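Local coordinates for protein deoxy-D-mannose-octulosonate 8-phosphate phosphatase (Haemophilus influenzae Rd, PDB 1K1E) that hydrolyses 3-deoxy-D-manno-octulosonate 8-phosphate to 3-deoxy-D-manno-octulosonate and inorganic phosphate, a magnesium-dependent step of lipopolysaccharide biosynthesis, at residues A[139-144]-A[148-153]. Sequence-based numbering, arbitrary orientation.
Sequences LSTHGG and FREMSD
E150 offers its carboxylate to S140 and T141, a clear case of an acidic side chain tying the loop that leads into a helix back to that helix. Successive backbone amides share it. S140 N reaches OE1 of E150 at 2.8 Å, nearly straight at 173°. T141 N reaches E150 OE2 at 2.7 Å on a more bent path. Each amide is received by a syn lone pair of its oxygen, so the carboxylate straddles the two N-H groups like a clasp. The hydroxyls then come from above its plane. T141 OG1 donates to E150 OE2 at 2.6 Å, and S140 OG gives E150 OE1 a longer bond of 3.2 Å. Four bonds, two to each oxygen, thus fix the group's rotation and would probably favour its charged form. E150 spans the gap because its chain is fully extended, with CG anti to the backbone N (chi1 -179°). A water accepts from F148 N and, weakly, from G144 N.

Beside this polar grip, L139 runs antiparallel to the glutamate's chain, its CD2 lying 3.7 Å from E150 CG. The same L139 CD2 is 4.2 Å from M151 CB. L139 and M151 both continue inward onto I105 of strand 102-106, while F148 packs against helix 38-49. Through the E150 carboxylate, the loop after strand 137-138, outermost in the parallel sheet of this chain, is fastened to helix 147-158, which covers that sheet in this HAD-type fold.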
loop_
_atom_site.group_PDB
_atom_site.type_symbol
_atom_site.label_atom_id
_atom_site.label_comp_id
_atom_site.label_asym_id
_atom_site.label_seq_id
_atom_site.Cartn_x
_atom_site.Cartn_y
_atom_site.Cartn_z
ATOM N N LEU A 139 -17.368 -10.851 1.532
ATOM C CA LEU A 139 -16.522 -11.065 0.371
ATOM C C LEU A 139 -15.129 -11.534 0.805
ATOM O O LEU A 139 -14.728 -11.306 1.956
ATOM C CB LEU A 139 -16.373 -9.729 -0.373
ATOM C CG LEU A 139 -17.764 -9.219 -0.827
ATOM C CD1 LEU A 139 -17.625 -7.686 -1.078
ATOM C CD2 LEU A 139 -18.142 -9.935 -2.121
ATOM N N SER A 140 -14.388 -12.129 -0.141
ATOM C CA SER A 140 -13.033 -12.606 0.154
ATOM C C SER A 140 -11.962 -11.548 -0.061
ATOM O O SER A 140 -10.845 -11.720 0.411
ATOM C CB SER A 140 -12.723 -13.865 -0.693
ATOM O OG SER A 140 -12.479 -13.565 -2.074
ATOM N N THR A 141 -12.296 -10.483 -0.802
ATOM C CA THR A 141 -11.330 -9.409 -1.109
ATOM C C THR A 141 -11.347 -8.223 -0.142
ATOM O O THR A 141 -12.411 -7.784 0.288
ATOM C CB THR A 141 -11.570 -8.888 -2.507
ATOM O OG1 THR A 141 -11.638 -9.988 -3.419
ATOM C CG2 THR A 141 -10.459 -7.966 -2.862
ATOM N N HIS A 142 -10.166 -7.742 0.264
ATOM C CA HIS A 142 -10.112 -6.585 1.164
ATOM C C HIS A 142 -10.598 -5.327 0.526
ATOM O O HIS A 142 -10.494 -5.166 -0.702
ATOM C CB HIS A 142 -8.706 -6.298 1.651
ATOM C CG HIS A 142 -8.198 -7.311 2.640
ATOM N ND1 HIS A 142 -7.155 -7.056 3.509
ATOM C CD2 HIS A 142 -8.596 -8.574 2.891
ATOM C CE1 HIS A 142 -6.932 -8.128 4.252
ATOM N NE2 HIS A 142 -7.796 -9.066 3.894
ATOM N N GLY A 143 -11.103 -4.406 1.352
ATOM C CA GLY A 143 -11.543 -3.157 0.803
ATOM C C GLY A 143 -10.414 -2.459 0.007
ATOM O O GLY A 143 -9.220 -2.499 0.367
ATOM N N GLY A 144 -10.798 -1.771 -1.051
ATOM C CA GLY A 144 -9.822 -1.081 -1.903
ATOM C C GLY A 144 -8.953 -1.952 -2.802
ATOM O O GLY A 144 -8.112 -1.432 -3.587
ATOM N N PHE A 148 -15.374 -4.412 -4.453
ATOM C CA PHE A 148 -16.555 -4.006 -5.188
ATOM C C PHE A 148 -16.713 -4.880 -6.413
ATOM O O PHE A 148 -17.815 -5.411 -6.740
ATOM C CB PHE A 148 -16.463 -2.533 -5.582
ATOM C CG PHE A 148 -17.714 -2.052 -6.239
ATOM C CD1 PHE A 148 -18.646 -1.327 -5.506
ATOM C CD2 PHE A 148 -18.010 -2.417 -7.563
ATOM C CE1 PHE A 148 -19.922 -0.952 -6.080
ATOM C CE2 PHE A 148 -19.273 -2.037 -8.127
ATOM C CZ PHE A 148 -20.222 -1.298 -7.359
ATOM N N ARG A 149 -15.614 -5.048 -7.124
ATOM C CA ARG A 149 -15.601 -5.882 -8.341
ATOM C C ARG A 149 -15.979 -7.332 -8.035
ATOM O O ARG A 149 -16.669 -7.972 -8.807
ATOM C CB ARG A 149 -14.214 -5.849 -8.966
ATOM C CG ARG A 149 -14.124 -6.603 -10.280
ATOM C CD ARG A 149 -15.159 -6.219 -11.312
ATOM N NE ARG A 149 -14.944 -7.006 -12.547
ATOM C CZ ARG A 149 -14.039 -6.703 -13.455
ATOM N NH1 ARG A 149 -13.259 -5.635 -13.301
ATOM N NH2 ARG A 149 -13.902 -7.482 -14.502
ATOM N N GLU A 150 -15.526 -7.855 -6.891
ATOM C CA GLU A 150 -15.919 -9.231 -6.489
ATOM C C GLU A 150 -17.463 -9.351 -6.426
ATOM O O GLU A 150 -18.069 -10.289 -6.961
ATOM C CB GLU A 150 -15.327 -9.563 -5.117
ATOM C CG GLU A 150 -15.666 -10.969 -4.670
ATOM C CD GLU A 150 -14.963 -11.316 -3.355
ATOM O OE1 GLU A 150 -15.302 -12.322 -2.825
ATOM O OE2 GLU A 150 -14.105 -10.535 -2.865
ATOM N N MET A 151 -18.074 -8.355 -5.783
ATOM C CA MET A 151 -19.495 -8.250 -5.658
ATOM C C MET A 151 -20.151 -8.025 -7.027
ATOM O O MET A 151 -21.100 -8.730 -7.394
ATOM C CB MET A 151 -19.862 -7.086 -4.703
ATOM C CG MET A 151 -21.417 -6.899 -4.562
ATOM S SD MET A 151 -21.719 -5.292 -3.781
ATOM C CE MET A 151 -20.890 -4.039 -4.959
ATOM N N SER A 152 -19.697 -7.040 -7.808
ATOM C CA SER A 152 -20.391 -6.849 -9.114
ATOM C C SER A 152 -20.337 -8.080 -9.985
ATOM O O SER A 152 -21.329 -8.452 -10.630
ATOM C CB SER A 152 -19.863 -5.637 -9.895
ATOM O OG SER A 152 -18.480 -5.731 -10.149
ATOM N N ASP A 153 -19.193 -8.749 -10.000
ATOM C CA ASP A 153 -19.061 -9.964 -10.789
ATOM C C ASP A 153 -20.113 -10.973 -10.306
ATOM O O ASP A 153 -20.739 -11.642 -11.120
ATOM C CB ASP A 153 -17.699 -10.632 -10.579
ATOM C CG ASP A 153 -16.575 -9.984 -11.358
ATOM O OD1 ASP A 153 -15.450 -10.418 -11.081
ATOM O OD2 ASP A 153 -16.768 -9.116 -12.236
HETATM O O HOH W 1 -12.837 -2.640 -3.569
#